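Local structure of bradyzoite surface antigen BSR4 (Toxoplasma gondii, 2JKS) at residues A[233-245]-A[257-271]. The protein is a zinc-binding surface antigen of the bradyzoite stage, a two-domain member of the SAG1-related superfamily that probably acts at the parasite-host interface. Residues are numbered along the deposited sequence; the frame is centred on the assembly and turned at random.
Sequences FVEIFPKFLKSWW and LTIPQTDLPEADQQF. With ZN (zinc ion), chain C.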
ATOM      1  N   PHE A 233      26.529 -10.561 -13.628  1.00 26.90           N
ATOM      2  CA  PHE A 233      27.018  -9.191 -13.526  1.00 27.67           C
ATOM      3  C   PHE A 233      28.442  -9.009 -14.062  1.00 27.82           C
ATOM      4  O   PHE A 233      28.711  -7.982 -14.663  1.00 28.42           O
ATOM      5  CB  PHE A 233      26.984  -8.669 -12.099  1.00 26.28           C
ATOM      6  CG  PHE A 233      25.682  -8.012 -11.719  1.00 29.48           C
ATOM      7  CD1 PHE A 233      25.288  -6.792 -12.303  1.00 25.47           C
ATOM      8  CD2 PHE A 233      24.835  -8.618 -10.782  1.00 26.47           C
ATOM      9  CE1 PHE A 233      24.066  -6.190 -11.943  1.00 26.99           C
ATOM     10  CE2 PHE A 233      23.613  -8.029 -10.412  1.00 22.93           C
ATOM     11  CZ  PHE A 233      23.223  -6.810 -10.973  1.00 23.56           C
ATOM     12  N   VAL A 234      29.338  -9.977 -13.840  1.00 29.49           N
ATOM     13  CA  VAL A 234      30.718  -9.898 -14.413  1.00 31.52           C
ATOM     14  C   VAL A 234      30.725  -9.655 -15.912  1.00 32.08           C
ATOM     15  O   VAL A 234      31.713  -9.128 -16.425  1.00 32.35           O
ATOM     16  CB  VAL A 234      31.636 -11.153 -14.218  1.00 32.84           C
ATOM     17  CG1 VAL A 234      32.228 -11.221 -12.821  1.00 36.69           C
ATOM     18  CG2 VAL A 234      30.962 -12.484 -14.713  1.00 32.11           C
ATOM     19  N   GLU A 235      29.675 -10.056 -16.621  1.00 32.27           N
ATOM     20  CA  GLU A 235      29.643  -9.902 -18.084  1.00 34.43           C
ATOM     21  C   GLU A 235      29.574  -8.443 -18.533  1.00 34.62           C
ATOM     22  O   GLU A 235      29.931  -8.136 -19.686  1.00 35.22           O
ATOM     23  CB  GLU A 235      28.507 -10.703 -18.742  1.00 35.33           C
ATOM     24  CG  GLU A 235      28.761 -12.204 -18.877  1.00 42.69           C
ATOM     25  CD  GLU A 235      30.019 -12.485 -19.695  1.00 50.97           C
ATOM     26  OE1 GLU A 235      30.060 -12.073 -20.897  1.00 54.33           O
ATOM     27  OE2 GLU A 235      30.969 -13.086 -19.128  1.00 53.59           O
ATOM     28  N   ILE A 236      29.109  -7.562 -17.644  1.00 32.19           N
ATOM     29  CA  ILE A 236      28.995  -6.124 -17.916  1.00 31.80           C
ATOM     30  C   ILE A 236      29.934  -5.283 -17.041  1.00 31.25           C
ATOM     31  O   ILE A 236      30.326  -4.184 -17.433  1.00 32.29           O
ATOM     32  CB  ILE A 236      27.526  -5.615 -17.882  1.00 30.67           C
ATOM     33  CG1 ILE A 236      26.882  -5.731 -16.476  1.00 28.45           C
ATOM     34  CG2 ILE A 236      26.715  -6.327 -18.963  1.00 34.44           C
ATOM     35  CD1 ILE A 236      25.518  -5.146 -16.393  1.00 30.24           C
ATOM     36  N   PHE A 237      30.275  -5.806 -15.867  1.00 31.21           N
ATOM     37  CA  PHE A 237      31.236  -5.196 -14.945  1.00 32.26           C
ATOM     38  C   PHE A 237      32.364  -6.211 -14.726  1.00 32.47           C
ATOM     39  O   PHE A 237      32.344  -7.001 -13.756  1.00 32.36           O
ATOM     40  CB  PHE A 237      30.601  -4.802 -13.582  1.00 31.40           C
ATOM     41  CG  PHE A 237      29.306  -4.028 -13.694  1.00 31.49           C
ATOM     42  CD1 PHE A 237      29.135  -3.027 -14.680  1.00 32.54           C
ATOM     43  CD2 PHE A 237      28.271  -4.273 -12.803  1.00 28.08           C
ATOM     44  CE1 PHE A 237      27.943  -2.305 -14.786  1.00 31.63           C
ATOM     45  CE2 PHE A 237      27.074  -3.555 -12.898  1.00 23.35           C
ATOM     46  CZ  PHE A 237      26.924  -2.579 -13.893  1.00 30.54           C
ATOM     47  N   PRO A 238      33.388  -6.190 -15.611  1.00 34.08           N
ATOM     48  CA  PRO A 238      34.485  -7.175 -15.512  1.00 34.19           C
ATOM     49  C   PRO A 238      35.114  -7.317 -14.119  1.00 34.49           C
ATOM     50  O   PRO A 238      35.494  -8.402 -13.746  1.00 34.46           O
ATOM     51  CB  PRO A 238      35.523  -6.660 -16.524  1.00 34.73           C
ATOM     52  CG  PRO A 238      34.727  -5.869 -17.545  1.00 35.08           C
ATOM     53  CD  PRO A 238      33.593  -5.231 -16.721  1.00 33.47           C
ATOM     54  N   LYS A 239      35.178  -6.238 -13.342  1.00 35.40           N
ATOM     55  CA  LYS A 239      35.743  -6.245 -11.972  1.00 36.90           C
ATOM     56  C   LYS A 239      34.748  -6.654 -10.824  1.00 36.26           C
ATOM     57  O   LYS A 239      35.093  -6.629  -9.609  1.00 35.56           O
ATOM     58  CB  LYS A 239      36.322  -4.844 -11.673  1.00 38.27           C
ATOM     59  CG  LYS A 239      37.420  -4.436 -12.678  1.00 39.64           C
ATOM     60  CD  LYS A 239      37.800  -2.963 -12.557  1.00 40.39           C
ATOM     61  CE  LYS A 239      38.926  -2.601 -13.539  1.00 42.70           C
ATOM     62  NZ  LYS A 239      38.996  -1.117 -13.699  1.00 46.04           N
ATOM     63  N   PHE A 240      33.522  -7.002 -11.211  1.00 34.85           N
ATOM     64  CA  PHE A 240      32.465  -7.339 -10.254  1.00 33.14           C
ATOM     65  C   PHE A 240      32.918  -8.355  -9.194  1.00 33.87           C
ATOM     66  O   PHE A 240      33.600  -9.333  -9.518  1.00 33.36           O
ATOM     67  CB  PHE A 240      31.270  -7.935 -11.006  1.00 33.20           C
ATOM     68  CG  PHE A 240      30.106  -8.289 -10.108  1.00 30.96           C
ATOM     69  CD1 PHE A 240      29.224  -7.298  -9.661  1.00 27.80           C
ATOM     70  CD2 PHE A 240      29.885  -9.631  -9.738  1.00 30.09           C
ATOM     71  CE1 PHE A 240      28.148  -7.622  -8.835  1.00 29.23           C
ATOM     72  CE2 PHE A 240      28.813  -9.987  -8.922  1.00 28.07           C
ATOM     73  CZ  PHE A 240      27.921  -8.983  -8.480  1.00 31.19           C
ATOM     74  N   LEU A 241      32.511  -8.124  -7.954  1.00 32.51           N
ATOM     75  CA  LEU A 241      32.617  -9.122  -6.879  1.00 35.02           C
ATOM     76  C   LEU A 241      31.263  -9.187  -6.178  1.00 35.61           C
ATOM     77  O   LEU A 241      30.560  -8.178  -6.108  1.00 34.36           O
ATOM     78  CB  LEU A 241      33.649  -8.678  -5.832  1.00 34.66           C
ATOM     79  CG  LEU A 241      35.093  -8.303  -6.231  1.00 35.90           C
ATOM     80  CD1 LEU A 241      35.901  -7.918  -5.011  1.00 37.79           C
ATOM     81  CD2 LEU A 241      35.789  -9.417  -6.946  1.00 36.05           C
ATOM     82  N   LYS A 242      30.925 -10.348  -5.633  1.00 37.44           N
ATOM     83  CA  LYS A 242      29.700 -10.536  -4.827  1.00 38.44           C
ATOM     84  C   LYS A 242      29.601  -9.530  -3.703  1.00 38.60           C
ATOM     85  O   LYS A 242      28.487  -9.144  -3.320  1.00 39.04           O
ATOM     86  CB  LYS A 242      29.653 -11.938  -4.210  1.00 38.67           C
ATOM     87  CG  LYS A 242      29.101 -13.022  -5.086  1.00 40.17           C
ATOM     88  CD  LYS A 242      28.952 -14.307  -4.255  1.00 34.47           C
ATOM     89  CE  LYS A 242      27.552 -14.526  -3.880  1.00 38.31           C
ATOM     90  NZ  LYS A 242      27.356 -15.999  -3.745  1.00 40.10           N
ATOM     91  N   SER A 243      30.745  -9.094  -3.175  1.00 37.94           N
ATOM     92  CA  SER A 243      30.737  -8.149  -2.043  1.00 36.92           C
ATOM     93  C   SER A 243      30.199  -6.772  -2.418  1.00 34.28           C
ATOM     94  O   SER A 243      29.904  -5.952  -1.531  1.00 33.30           O
ATOM     95  CB  SER A 243      32.142  -8.008  -1.427  1.00 37.82           C
ATOM     96  OG  SER A 243      33.032  -7.346  -2.314  1.00 40.38           O
ATOM     97  N   TRP A 244      30.076  -6.504  -3.727  1.00 32.86           N
ATOM     98  CA  TRP A 244      29.472  -5.239  -4.193  1.00 31.16           C
ATOM     99  C   TRP A 244      27.988  -5.136  -3.736  1.00 31.12           C
ATOM    100  O   TRP A 244      27.428  -4.056  -3.626  1.00 31.22           O
ATOM    101  CB  TRP A 244      29.562  -5.133  -5.723  1.00 31.80           C
ATOM    102  CG  TRP A 244      30.940  -4.850  -6.347  1.00 29.74           C
ATOM    103  CD1 TRP A 244      32.183  -5.001  -5.774  1.00 33.06           C
ATOM    104  CD2 TRP A 244      31.179  -4.458  -7.720  1.00 31.64           C
ATOM    105  NE1 TRP A 244      33.173  -4.677  -6.700  1.00 30.25           N
ATOM    106  CE2 TRP A 244      32.576  -4.365  -7.901  1.00 31.85           C
ATOM    107  CE3 TRP A 244      30.341  -4.184  -8.802  1.00 28.90           C
ATOM    108  CZ2 TRP A 244      33.160  -3.966  -9.136  1.00 31.52           C
ATOM    109  CZ3 TRP A 244      30.912  -3.785 -10.032  1.00 31.50           C
ATOM    110  CH2 TRP A 244      32.317  -3.674 -10.177  1.00 30.53           C
ATOM    111  N   TRP A 245      27.350  -6.271  -3.494  1.00 31.54           N
ATOM    112  CA  TRP A 245      26.005  -6.285  -2.902  1.00 31.62           C
ATOM    113  C   TRP A 245      26.075  -6.561  -1.421  1.00 33.47           C
ATOM    114  O   TRP A 245      26.774  -7.510  -0.986  1.00 35.06           O
ATOM    115  CB  TRP A 245      25.177  -7.396  -3.489  1.00 30.00           C
ATOM    116  CG  TRP A 245      24.639  -7.144  -4.868  1.00 28.64           C
ATOM    117  CD1 TRP A 245      25.133  -7.619  -6.038  1.00 25.74           C
ATOM    118  CD2 TRP A 245      23.473  -6.381  -5.194  1.00 27.02           C
ATOM    119  NE1 TRP A 245      24.351  -7.203  -7.092  1.00 27.18           N
ATOM    120  CE2 TRP A 245      23.315  -6.448  -6.600  1.00 27.21           C
ATOM    121  CE3 TRP A 245      22.517  -5.680  -4.433  1.00 23.64           C
ATOM    122  CZ2 TRP A 245      22.257  -5.814  -7.262  1.00 27.62           C
ATOM    123  CZ3 TRP A 245      21.447  -5.055  -5.096  1.00 26.20           C
ATOM    124  CH2 TRP A 245      21.336  -5.113  -6.492  1.00 26.31           C
ATOM    125  N   LEU A 257      23.556  -2.220  -3.922  1.00 26.31           N
ATOM    126  CA  LEU A 257      24.727  -2.420  -4.774  1.00 24.90           C
ATOM    127  C   LEU A 257      25.597  -1.148  -4.723  1.00 26.60           C
ATOM    128  O   LEU A 257      25.072  -0.045  -4.811  1.00 26.49           O
ATOM    129  CB  LEU A 257      24.265  -2.682  -6.214  1.00 25.03           C
ATOM    130  CG  LEU A 257      25.359  -2.744  -7.281  1.00 23.80           C
ATOM    131  CD1 LEU A 257      26.215  -3.965  -7.098  1.00 20.44           C
ATOM    132  CD2 LEU A 257      24.705  -2.756  -8.685  1.00 24.55           C
ATOM    133  N   THR A 258      26.908  -1.321  -4.496  1.00 26.77           N
ATOM    134  CA  THR A 258      27.889  -0.223  -4.539  1.00 27.36           C
ATOM    135  C   THR A 258      28.946  -0.641  -5.520  1.00 28.55           C
ATOM    136  O   THR A 258      29.657  -1.635  -5.293  1.00 27.13           O
ATOM    137  CB  THR A 258      28.546   0.029  -3.164  1.00 27.36           C
ATOM    138  OG1 THR A 258      27.513   0.288  -2.206  1.00 28.07           O
ATOM    139  CG2 THR A 258      29.539   1.217  -3.245  1.00 27.66           C
ATOM    140  N   ILE A 259      29.006   0.052  -6.656  1.00 29.79           N
ATOM    141  CA  ILE A 259      30.053  -0.176  -7.625  1.00 30.29           C
ATOM    142  C   ILE A 259      31.207   0.741  -7.229  1.00 30.62           C
ATOM    143  O   ILE A 259      31.025   1.930  -7.284  1.00 31.52           O
ATOM    144  CB  ILE A 259      29.608   0.180  -9.082  1.00 29.71           C
ATOM    145  CG1 ILE A 259      28.436  -0.712  -9.554  1.00 30.10           C
ATOM    146  CG2 ILE A 259      30.753   0.057 -10.042  1.00 31.40           C
ATOM    147  CD1 ILE A 259      27.725  -0.120 -10.790  1.00 29.12           C
ATOM    148  N   PRO A 260      32.384   0.187  -6.839  1.00 31.10           N
ATOM    149  CA  PRO A 260      33.523   1.051  -6.475  1.00 32.74           C
ATOM    150  C   PRO A 260      33.802   2.080  -7.592  1.00 33.51           C
ATOM    151  O   PRO A 260      33.680   1.778  -8.801  1.00 31.84           O
ATOM    152  CB  PRO A 260      34.683   0.049  -6.291  1.00 32.21           C
ATOM    153  CG  PRO A 260      34.007  -1.258  -5.986  1.00 32.77           C
ATOM    154  CD  PRO A 260      32.710  -1.243  -6.686  1.00 31.04           C
ATOM    155  N   GLN A 261      34.084   3.327  -7.219  1.00 34.69           N
ATOM    156  CA  GLN A 261      34.007   4.390  -8.247  1.00 36.11           C
ATOM    157  C   GLN A 261      34.966   4.237  -9.414  1.00 37.31           C
ATOM    158  O   GLN A 261      34.694   4.735 -10.487  1.00 39.23           O
ATOM    159  CB  GLN A 261      34.120   5.786  -7.634  1.00 35.97           C
ATOM    160  CG  GLN A 261      33.028   6.059  -6.617  1.00 36.00           C
ATOM    161  CD  GLN A 261      33.169   7.379  -5.922  1.00 36.14           C
ATOM    162  OE1 GLN A 261      34.049   7.557  -5.084  1.00 42.90           O
ATOM    163  NE2 GLN A 261      32.278   8.303  -6.223  1.00 37.00           N
ATOM    164  N   THR A 262      36.083   3.567  -9.209  1.00 37.62           N
ATOM    165  CA  THR A 262      37.038   3.288 -10.269  1.00 37.80           C
ATOM    166  C   THR A 262      36.723   2.021 -11.086  1.00 37.44           C
ATOM    167  O   THR A 262      37.461   1.678 -12.022  1.00 37.26           O
ATOM    168  CB  THR A 262      38.485   3.170  -9.702  1.00 38.40           C
ATOM    169  OG1 THR A 262      38.576   2.071  -8.784  1.00 37.98           O
ATOM    170  CG2 THR A 262      38.891   4.486  -8.975  1.00 39.54           C
ATOM    171  N   ASP A 263      35.621   1.353 -10.751  1.00 36.97           N
ATOM    172  CA  ASP A 263      35.276   0.040 -11.349  1.00 35.88           C
ATOM    173  C   ASP A 263      34.040   0.066 -12.280  1.00 35.17           C
ATOM    174  O   ASP A 263      33.531  -0.986 -12.646  1.00 34.35           O
ATOM    175  CB  ASP A 263      34.982  -0.961 -10.244  1.00 36.23           C
ATOM    176  CG  ASP A 263      36.231  -1.460  -9.528  1.00 37.87           C
ATOM    177  OD1 ASP A 263      37.351  -1.260 -10.005  1.00 38.17           O
ATOM    178  OD2 ASP A 263      36.079  -2.082  -8.470  1.00 39.53           O
ATOM    179  N   LEU A 264      33.561   1.261 -12.598  1.00 34.03           N
ATOM    180  CA  LEU A 264      32.488   1.482 -13.554  1.00 33.94           C
ATOM    181  C   LEU A 264      32.971   1.038 -14.938  1.00 34.14           C
ATOM    182  O   LEU A 264      34.174   1.148 -15.242  1.00 33.40           O
ATOM    183  CB  LEU A 264      32.054   2.946 -13.538  1.00 33.92           C
ATOM    184  CG  LEU A 264      31.107   3.145 -12.366  1.00 36.37           C
ATOM    185  CD1 LEU A 264      31.570   4.196 -11.359  1.00 36.98           C
ATOM    186  CD2 LEU A 264      29.650   3.359 -12.767  1.00 36.80           C
ATOM    187  N   PRO A 265      32.046   0.490 -15.764  1.00 34.30           N
ATOM    188  CA  PRO A 265      32.428  -0.008 -17.099  1.00 33.52           C
ATOM    189  C   PRO A 265      32.884   1.137 -18.029  1.00 32.26           C
ATOM    190  O   PRO A 265      32.553   2.305 -17.807  1.00 32.77           O
ATOM    191  CB  PRO A 265      31.125  -0.641 -17.614  1.00 31.88           C
ATOM    192  CG  PRO A 265      30.035   0.178 -16.955  1.00 31.53           C
ATOM    193  CD  PRO A 265      30.590   0.351 -15.539  1.00 33.65           C
ATOM    194  N   GLU A 266      33.616   0.769 -19.075  1.00 31.07           N
ATOM    195  CA  GLU A 266      34.170   1.726 -20.020  1.00 30.20           C
ATOM    196  C   GLU A 266      33.168   2.105 -21.070  1.00 29.41           C
ATOM    197  O   GLU A 266      33.420   3.027 -21.823  1.00 30.81           O
ATOM    198  CB  GLU A 266      35.417   1.159 -20.713  1.00 30.77           C
ATOM    199  CG  GLU A 266      36.610   0.988 -19.814  1.00 32.89           C
ATOM    200  CD  GLU A 266      37.047   2.322 -19.260  1.00 36.12           C
ATOM    201  OE1 GLU A 266      37.081   3.305 -20.030  1.00 34.23           O
ATOM    202  OE2 GLU A 266      37.300   2.377 -18.067  1.00 41.41           O
ATOM    203  N   ALA A 267      32.019   1.413 -21.099  1.00 27.82           N
ATOM    204  CA  ALA A 267      30.909   1.744 -21.957  1.00 27.09           C
ATOM    205  C   ALA A 267      29.615   1.620 -21.154  1.00 26.86           C
ATOM    206  O   ALA A 267      29.593   0.903 -20.155  1.00 27.36           O
ATOM    207  CB  ALA A 267      30.887   0.833 -23.179  1.00 28.35           C
ATOM    208  N   ASP A 268      28.583   2.328 -21.601  1.00 26.05           N
ATOM    209  CA  ASP A 268      27.266   2.369 -20.908  1.00 26.11           C
ATOM    210  C   ASP A 268      26.738   0.931 -20.928  1.00 26.15           C
ATOM    211  O   ASP A 268      26.914   0.220 -21.930  1.00 25.43           O
ATOM    212  CB  ASP A 268      26.274   3.208 -21.693  1.00 25.78           C
ATOM    213  CG  ASP A 268      26.560   4.694 -21.641  1.00 27.78           C
ATOM    214  OD1 ASP A 268      27.560   5.086 -21.026  1.00 27.18           O
ATOM    215  OD2 ASP A 268      25.740   5.411 -22.216  1.00 31.58           O
ATOM    216  N   GLN A 269      26.159   0.486 -19.820  1.00 25.34           N
ATOM    217  CA  GLN A 269      25.536  -0.840 -19.743  1.00 26.03           C
ATOM    218  C   GLN A 269      24.130  -0.644 -19.137  1.00 26.24           C
ATOM    219  O   GLN A 269      23.825   0.383 -18.539  1.00 27.04           O
ATOM    220  CB  GLN A 269      26.371  -1.766 -18.838  1.00 26.18           C
ATOM    221  CG  GLN A 269      27.853  -1.857 -19.189  1.00 26.86           C
ATOM    222  CD  GLN A 269      28.084  -2.597 -20.494  1.00 28.00           C
ATOM    223  OE1 GLN A 269      27.226  -3.380 -20.928  1.00 28.51           O
ATOM    224  NE2 GLN A 269      29.258  -2.361 -21.132  1.00 26.98           N
ATOM    225  N   GLN A 270      23.268  -1.632 -19.274  1.00 26.81           N
ATOM    226  CA  GLN A 270      21.932  -1.500 -18.650  1.00 25.49           C
ATOM    227  C   GLN A 270      21.665  -2.848 -18.071  1.00 25.57           C
ATOM    228  O   GLN A 270      22.116  -3.878 -18.610  1.00 24.38           O
ATOM    229  CB  GLN A 270      20.844  -1.220 -19.667  1.00 26.00           C
ATOM    230  CG  GLN A 270      20.790   0.180 -20.270  1.00 27.75           C
ATOM    231  CD  GLN A 270      19.433   0.404 -20.944  1.00 36.35           C
ATOM    232  OE1 GLN A 270      18.969  -0.460 -21.734  1.00 35.09           O
ATOM    233  NE2 GLN A 270      18.761   1.541 -20.609  1.00 31.68           N
ATOM    234  N   PHE A 271      21.008  -2.844 -16.915  1.00 25.35           N
ATOM    235  CA  PHE A 271      20.618  -4.105 -16.285  1.00 25.80           C
ATOM    236  C   PHE A 271      19.269  -3.883 -15.605  1.00 25.44           C
ATOM    237  O   PHE A 271      18.863  -2.738 -15.379  1.00 25.06           O
ATOM    238  CB  PHE A 271      21.696  -4.673 -15.340  1.00 23.56           C
ATOM    239  CG  PHE A 271      21.917  -3.860 -14.077  1.00 25.99           C
ATOM    240  CD1 PHE A 271      21.185  -4.146 -12.904  1.00 25.24           C
ATOM    241  CD2 PHE A 271      22.833  -2.795 -14.057  1.00 23.87           C
ATOM    242  CE1 PHE A 271      21.410  -3.438 -11.747  1.00 22.77           C
ATOM    243  CE2 PHE A 271      23.067  -2.087 -12.859  1.00 23.45           C
ATOM    244  CZ  PHE A 271      22.365  -2.398 -11.721  1.00 20.82           C
TER
HETATM  245 ZN    ZN C1317      37.308   5.272 -19.389  1.00 35.29          ZN
HETATM  246  O   HOH W   1      26.694  -2.258  -1.102  1.00 30.46           O
HETATM  247  O   HOH W   2      36.031  -4.296  -6.506  1.00 38.76           O
HETATM  248  O   HOH W   3      36.620   4.846 -17.280  1.00 32.86           O
HETATM  249  O   HOH W   4      38.138   5.391 -20.981  1.00 36.54           O
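The Trp244 indole is sandwiched between Pro260 on one face and the Phe240-Leu241 backbone of its own segment on the other: Pro260 CD sits 3.5 Å from the centroid of its five-membered ring and 18° off the ring normal, a CH-pi contact over the face, while the CA of Phe240 and N of Leu241 back the opposite face. With CG anti to the carbonyl carbon, the indole extends over Pro260 and its CZ3 edge reaches Ile259 CG2, 3.8 Å away. At the indole edge, in its plane, a water accepts from Trp244 NE1 and donates to Asp263 OD2, tying indole to carboxylate. The other carboxylate oxygen, Asp263 OD1, lies 3.1 Å from Lys239 CD but 4.0 Å from Lys239 NZ, beyond a salt bridge; the extended lysine passes the acid with its methylenes.

One direct hydrogen bond joins the backbones, Thr258 N to Trp244 O at 2.9 Å and 165°, and a second water links that carbonyl to Thr258 OG1. Next to it, Trp245 and Leu257 form an antiparallel non-hydrogen-bonded pair, with Leu257 CB almost on the normal of the Trp245 six-membered ring.

At the other end Phe233 turns its edge to the face of Phe271, centroids 5.1 Å apart and planes at 78°. Phe237 fills the middle: Ile259 CD1 lies over one face of its ring, and Pro265 runs alongside, pointing the same way. Behind these, Met191 touches Leu257, Ile259 and Phe271, and Val307 backs Phe237 and Pro265. Glu266, next to Pro265, binds a zinc ion together with His310. This cluster of aromatic and aliphatic side chains lies at one end of the second SRS domain, where strands 254-258 and 269-277 belong to the two facing sheets of its beta sandwich.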